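Local atomic coordinates of PrgZ (Enterococcus faecalis, PDB entry 4FAJ), a protein that binds peptide pheromone as an extracellular, membrane-anchored receptor and probably takes part in peptide uptake. Residues A474-N486 and K497-W511. Sequence-based numbering, arbitrary orientation. Where two conformers were deposited one is given.
Sequences ADPISFLANFETN and KNYDELLKDSSSKRW
A capped helix start is tied to a second helix start where D475 meets R510. D475 OD1 accepts from I477 N (3.0 Å) through its anti lone pair, a capping bond at the turn entering helix 477-480. The same oxygen takes R510 NH2 at 2.9 Å, from above the carboxylate plane, while R510 NH1 reaches the syn lone pair of D475 OD2 at 3.0 Å. This end-on, two-nitrogen salt bridge has its flat groups 45° apart; R510 gets its guanidinium to D475 with CG anti to the backbone N (chi1 175°) and the chain extended from CG to NE. In this solute-binding protein of family 5, the contact sets the short helix 477-480 against helix 497-502 and the start of helix 510-524, whose L521 touches both F483 and Y499. Y499 stands across L480, its OH donating to L480 O at 2.6 Å, a carbonyl that also accepts from F483 N. Between the polar ends, L503 CD2 packs on L480 CB (3.8 Å) and I477 CD1. At the far end D500 grips T485 twice: OD1 accepts from T485 N (3.0 Å), met 33° out of the carboxylate plane, and OD2 accepts from T485 OG1 (2.6 Å) by its syn lone pair, that hydroxyl also bonding to S495 OG.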
loop_
_atom_site.group_PDB
_atom_site.type_symbol
_atom_site.label_atom_id
_atom_site.label_comp_id
_atom_site.label_asym_id
_atom_site.label_seq_id
_atom_site.Cartn_x
_atom_site.Cartn_y
_atom_site.Cartn_z
ATOM N N ALA A 474 -5.489 -9.191 -5.107
ATOM C CA ALA A 474 -5.427 -10.499 -4.412
ATOM C C ALA A 474 -4.589 -11.554 -5.133
ATOM O O ALA A 474 -5.105 -12.591 -5.547
ATOM C CB ALA A 474 -6.848 -11.052 -4.157
ATOM N N ASP A 475 -3.302 -11.284 -5.301
ATOM C CA ASP A 475 -2.387 -12.249 -5.877
ATOM C C ASP A 475 -1.046 -12.083 -5.161
ATOM O O ASP A 475 -0.642 -10.951 -4.855
ATOM C CB ASP A 475 -2.242 -12.044 -7.394
ATOM C CG ASP A 475 -1.459 -13.151 -8.061
ATOM O OD1 ASP A 475 -0.218 -13.150 -7.956
ATOM O OD2 ASP A 475 -2.080 -14.041 -8.700
ATOM N N PRO A 476 -0.357 -13.202 -4.879
ATOM C CA PRO A 476 0.926 -13.116 -4.179
ATOM C C PRO A 476 1.939 -12.172 -4.845
ATOM O O PRO A 476 2.783 -11.582 -4.147
ATOM C CB PRO A 476 1.450 -14.556 -4.188
ATOM C CG PRO A 476 0.303 -15.411 -4.460
ATOM C CD PRO A 476 -0.781 -14.597 -5.113
ATOM N N ILE A 477 1.843 -12.002 -6.164
ATOM C CA ILE A 477 2.794 -11.158 -6.893
ATOM C C ILE A 477 2.723 -9.672 -6.476
ATOM O O ILE A 477 3.701 -8.962 -6.626
ATOM C CB ILE A 477 2.637 -11.310 -8.442
ATOM C CG1 ILE A 477 3.851 -10.789 -9.221
ATOM C CG2 ILE A 477 1.408 -10.557 -8.941
ATOM C CD1 ILE A 477 5.208 -11.319 -8.800
ATOM N N SER A 478 1.604 -9.205 -5.921
ATOM C CA SER A 478 1.552 -7.812 -5.425
ATOM C C SER A 478 2.668 -7.588 -4.386
ATOM O O SER A 478 3.359 -6.563 -4.421
ATOM C CB SER A 478 0.174 -7.458 -4.855
ATOM O OG SER A 478 0.160 -6.115 -4.375
ATOM N N PHE A 479 2.886 -8.577 -3.512
ATOM C CA PHE A 479 4.002 -8.527 -2.563
ATOM C C PHE A 479 5.364 -8.868 -3.161
ATOM O O PHE A 479 6.347 -8.144 -2.945
ATOM C CB PHE A 479 3.753 -9.487 -1.404
ATOM C CG PHE A 479 2.857 -8.927 -0.346
ATOM C CD1 PHE A 479 1.492 -8.967 -0.501
ATOM C CD2 PHE A 479 3.392 -8.346 0.802
ATOM C CE1 PHE A 479 0.652 -8.443 0.463
ATOM C CE2 PHE A 479 2.544 -7.827 1.789
ATOM C CZ PHE A 479 1.191 -7.868 1.601
ATOM N N LEU A 480 5.427 -9.988 -3.881
ATOM C CA LEU A 480 6.707 -10.569 -4.290
ATOM C C LEU A 480 7.438 -9.721 -5.338
ATOM O O LEU A 480 8.679 -9.665 -5.343
ATOM C CB LEU A 480 6.528 -12.041 -4.728
ATOM C CG LEU A 480 5.914 -12.989 -3.679
ATOM C CD1 LEU A 480 5.593 -14.391 -4.258
ATOM C CD2 LEU A 480 6.830 -13.135 -2.440
ATOM N N ALA A 481 6.686 -9.007 -6.179
ATOM C CA ALA A 481 7.292 -8.081 -7.155
ATOM C C ALA A 481 8.158 -6.991 -6.507
ATOM O O ALA A 481 9.101 -6.502 -7.126
ATOM C CB ALA A 481 6.206 -7.433 -8.029
ATOM N N ASN A 482 7.868 -6.634 -5.254
ATOM C CA ASN A 482 8.627 -5.586 -4.557
ATOM C C ASN A 482 10.071 -5.947 -4.235
ATOM O O ASN A 482 10.854 -5.069 -3.897
ATOM C CB ASN A 482 7.927 -5.184 -3.259
ATOM C CG ASN A 482 6.557 -4.601 -3.499
ATOM O OD1 ASN A 482 6.272 -4.071 -4.569
ATOM N ND2 ASN A 482 5.689 -4.728 -2.516
ATOM N N PHE A 483 10.410 -7.233 -4.289
ATOM C CA PHE A 483 11.767 -7.665 -4.023
ATOM C C PHE A 483 12.544 -8.031 -5.279
ATOM O O PHE A 483 13.676 -8.519 -5.187
ATOM C CB PHE A 483 11.737 -8.779 -2.964
ATOM C CG PHE A 483 11.025 -8.338 -1.720
ATOM C CD1 PHE A 483 11.637 -7.446 -0.846
ATOM C CD2 PHE A 483 9.706 -8.701 -1.491
ATOM C CE1 PHE A 483 10.958 -6.976 0.282
ATOM C CE2 PHE A 483 9.029 -8.237 -0.373
ATOM C CZ PHE A 483 9.654 -7.376 0.509
ATOM N N GLU A 484 11.947 -7.786 -6.442
ATOM C CA GLU A 484 12.654 -7.931 -7.704
ATOM C C GLU A 484 13.776 -6.896 -7.787
ATOM O O GLU A 484 13.633 -5.770 -7.293
ATOM C CB GLU A 484 11.680 -7.775 -8.868
ATOM C CG GLU A 484 12.297 -7.294 -10.153
ATOM C CD GLU A 484 11.252 -6.753 -11.100
ATOM O OE1 GLU A 484 11.201 -5.510 -11.286
ATOM O OE2 GLU A 484 10.468 -7.568 -11.633
ATOM N N THR A 485 14.882 -7.286 -8.413
ATOM C CA THR A 485 16.113 -6.513 -8.398
ATOM C C THR A 485 15.968 -4.998 -8.515
ATOM O O THR A 485 16.350 -4.276 -7.598
ATOM C CB THR A 485 17.122 -7.051 -9.433
ATOM O OG1 THR A 485 17.649 -8.288 -8.950
ATOM C CG2 THR A 485 18.274 -6.065 -9.645
ATOM N N ASN A 486 15.452 -4.457 -9.598
ATOM C CA ASN A 486 15.423 -2.975 -9.572
ATOM C C ASN A 486 14.014 -2.394 -9.414
ATOM O O ASN A 486 13.709 -1.334 -9.943
ATOM C CB ASN A 486 16.238 -2.367 -10.724
ATOM C CG ASN A 486 17.756 -2.477 -10.499
ATOM O OD1 ASN A 486 18.284 -2.135 -9.428
ATOM N ND2 ASN A 486 18.463 -2.949 -11.513
ATOM N N LYS A 497 18.905 -13.068 -8.758
ATOM C CA LYS A 497 18.449 -13.194 -10.151
ATOM C C LYS A 497 17.562 -14.413 -10.362
ATOM O O LYS A 497 16.721 -14.444 -11.264
ATOM C CB LYS A 497 19.642 -13.274 -11.092
ATOM C CG LYS A 497 20.569 -12.092 -10.998
ATOM C CD LYS A 497 19.875 -10.826 -11.422
ATOM C CE LYS A 497 20.852 -9.678 -11.492
ATOM N NZ LYS A 497 20.565 -8.848 -12.679
ATOM N N ASN A 498 17.760 -15.430 -9.536
ATOM C CA ASN A 498 16.907 -16.613 -9.609
ATOM C C ASN A 498 15.512 -16.333 -9.048
ATOM O O ASN A 498 14.516 -16.835 -9.597
ATOM C CB ASN A 498 17.610 -17.768 -8.920
ATOM C CG ASN A 498 19.035 -17.893 -9.386
ATOM O OD1 ASN A 498 19.301 -17.951 -10.591
ATOM N ND2 ASN A 498 19.962 -17.853 -8.452
ATOM N N TYR A 499 15.434 -15.505 -7.995
ATOM C CA TYR A 499 14.156 -14.983 -7.492
ATOM C C TYR A 499 13.433 -14.197 -8.587
ATOM O O TYR A 499 12.261 -14.439 -8.838
ATOM C CB TYR A 499 14.373 -14.097 -6.248
ATOM C CG TYR A 499 13.151 -13.438 -5.666
ATOM C CD1 TYR A 499 12.436 -14.044 -4.626
ATOM C CD2 TYR A 499 12.718 -12.195 -6.118
ATOM C CE1 TYR A 499 11.322 -13.434 -4.066
ATOM C CE2 TYR A 499 11.590 -11.574 -5.563
ATOM C CZ TYR A 499 10.901 -12.205 -4.538
ATOM O OH TYR A 499 9.798 -11.629 -3.974
ATOM N N ASP A 500 14.150 -13.285 -9.251
ATOM C CA ASP A 500 13.592 -12.467 -10.325
ATOM C C ASP A 500 12.908 -13.340 -11.398
ATOM O O ASP A 500 11.806 -13.015 -11.874
ATOM C CB ASP A 500 14.686 -11.612 -10.995
ATOM C CG ASP A 500 15.274 -10.536 -10.079
ATOM O OD1 ASP A 500 14.675 -10.197 -9.031
ATOM O OD2 ASP A 500 16.363 -10.017 -10.419
ATOM N N GLU A 501 13.556 -14.450 -11.752
ATOM C CA GLU A 501 13.088 -15.325 -12.825
ATOM C C GLU A 501 11.856 -16.134 -12.401
ATOM O O GLU A 501 10.925 -16.267 -13.184
ATOM C CB GLU A 501 14.230 -16.229 -13.321
ATOM C CG GLU A 501 13.842 -17.338 -14.299
ATOM C CD GLU A 501 13.240 -16.857 -15.608
ATOM O OE1 GLU A 501 13.357 -15.657 -15.954
ATOM O OE2 GLU A 501 12.653 -17.709 -16.312
ATOM N N LEU A 502 11.848 -16.648 -11.168
ATOM C CA LEU A 502 10.653 -17.346 -10.611
ATOM C C LEU A 502 9.385 -16.496 -10.684
ATOM O O LEU A 502 8.299 -17.010 -10.989
ATOM C CB LEU A 502 10.897 -17.783 -9.157
ATOM C CG LEU A 502 11.869 -18.947 -8.977
ATOM C CD1 LEU A 502 12.325 -19.065 -7.513
ATOM C CD2 LEU A 502 11.274 -20.282 -9.517
ATOM N N LEU A 503 9.529 -15.194 -10.442
ATOM C CA LEU A 503 8.413 -14.259 -10.568
ATOM C C LEU A 503 7.790 -14.209 -11.964
ATOM O O LEU A 503 6.651 -13.777 -12.096
ATOM C CB LEU A 503 8.848 -12.834 -10.202
ATOM C CG LEU A 503 9.412 -12.573 -8.806
ATOM C CD1 LEU A 503 9.566 -11.067 -8.584
ATOM C CD2 LEU A 503 8.528 -13.191 -7.750
ATOM N N LYS A 504 8.527 -14.626 -12.996
ATOM C CA LYS A 504 8.041 -14.500 -14.379
ATOM C C LYS A 504 7.233 -15.704 -14.854
ATOM O O LYS A 504 6.691 -15.699 -15.963
ATOM C CB LYS A 504 9.214 -14.238 -15.322
ATOM C CG LYS A 504 9.787 -12.849 -15.157
ATOM C CD LYS A 504 11.081 -12.673 -15.922
ATOM C CE LYS A 504 11.556 -11.224 -15.889
ATOM N NZ LYS A 504 13.016 -11.113 -15.586
ATOM N N ASP A 505 7.132 -16.730 -14.019
ATOM C CA ASP A 505 6.477 -17.958 -14.434
ATOM C C ASP A 505 5.012 -17.725 -14.796
ATOM O O ASP A 505 4.268 -17.115 -14.031
ATOM C CB ASP A 505 6.577 -19.021 -13.347
ATOM C CG ASP A 505 6.353 -20.412 -13.893
ATOM O OD1 ASP A 505 5.178 -20.823 -14.017
ATOM O OD2 ASP A 505 7.364 -21.089 -14.198
ATOM N N SER A 506 4.610 -18.207 -15.971
ATOM C CA SER A 506 3.230 -18.088 -16.420
ATOM C C SER A 506 2.597 -19.454 -16.696
ATOM O O SER A 506 1.559 -19.529 -17.343
ATOM C CB SER A 506 3.167 -17.206 -17.676
ATOM O OG SER A 506 3.976 -17.748 -18.712
ATOM N N SER A 507 3.208 -20.525 -16.180
ATOM C CA SER A 507 2.775 -21.897 -16.465
ATOM C C SER A 507 1.653 -22.350 -15.532
ATOM O O SER A 507 1.219 -21.599 -14.654
ATOM C CB SER A 507 3.950 -22.853 -16.297
ATOM O OG SER A 507 4.128 -23.195 -14.928
ATOM N N SER A 508 1.216 -23.601 -15.708
ATOM C CA SER A 508 0.268 -24.233 -14.785
ATOM C C SER A 508 0.832 -24.375 -13.365
ATOM O O SER A 508 0.085 -24.611 -12.422
ATOM C CB SER A 508 -0.146 -25.616 -15.298
ATOM O OG SER A 508 0.989 -26.438 -15.547
ATOM N N LYS A 509 2.150 -24.249 -13.229
ATOM C CA LYS A 509 2.826 -24.330 -11.942
ATOM C C LYS A 509 3.137 -22.961 -11.314
ATOM O O LYS A 509 3.878 -22.907 -10.344
ATOM C CB LYS A 509 4.146 -25.087 -12.100
ATOM C CG LYS A 509 4.005 -26.511 -12.607
ATOM C CD LYS A 509 3.251 -27.395 -11.605
ATOM C CE LYS A 509 3.973 -28.725 -11.384
ATOM N NZ LYS A 509 4.287 -29.418 -12.670
ATOM N N ARG A 510 2.553 -21.881 -11.838
ATOM C CA ARG A 510 2.874 -20.521 -11.387
ATOM C C ARG A 510 2.820 -20.394 -9.861
ATOM O O ARG A 510 3.756 -19.877 -9.248
ATOM C CB ARG A 510 1.937 -19.499 -12.035
ATOM C CG ARG A 510 2.133 -18.071 -11.532
ATOM C CD ARG A 510 1.289 -17.087 -12.298
ATOM N NE ARG A 510 1.463 -15.737 -11.784
ATOM C CZ ARG A 510 0.741 -15.189 -10.805
ATOM N NH1 ARG A 510 -0.242 -15.863 -10.209
ATOM N NH2 ARG A 510 1.003 -13.951 -10.425
ATOM N N TRP A 511 1.728 -20.884 -9.270
ATOM C CA TRP A 511 1.506 -20.843 -7.824
ATOM C C TRP A 511 2.673 -21.446 -7.062
ATOM O O TRP A 511 3.165 -20.875 -6.087
ATOM C CB TRP A 511 0.239 -21.631 -7.486
ATOM C CG TRP A 511 -0.387 -21.349 -6.157
ATOM C CD1 TRP A 511 -0.363 -22.149 -5.045
ATOM C CD2 TRP A 511 -1.211 -20.231 -5.826
ATOM N NE1 TRP A 511 -1.101 -21.578 -4.032
ATOM C CE2 TRP A 511 -1.636 -20.403 -4.489
ATOM C CE3 TRP A 511 -1.618 -19.084 -6.523
ATOM C CZ2 TRP A 511 -2.447 -19.473 -3.842
ATOM C CZ3 TRP A 511 -2.426 -18.168 -5.875
ATOM C CH2 TRP A 511 -2.835 -18.370 -4.552
HETATM O O HOH W 1 15.745 -10.160 -6.430
HETATM O O HOH W 2 11.252 -10.467 -12.545
#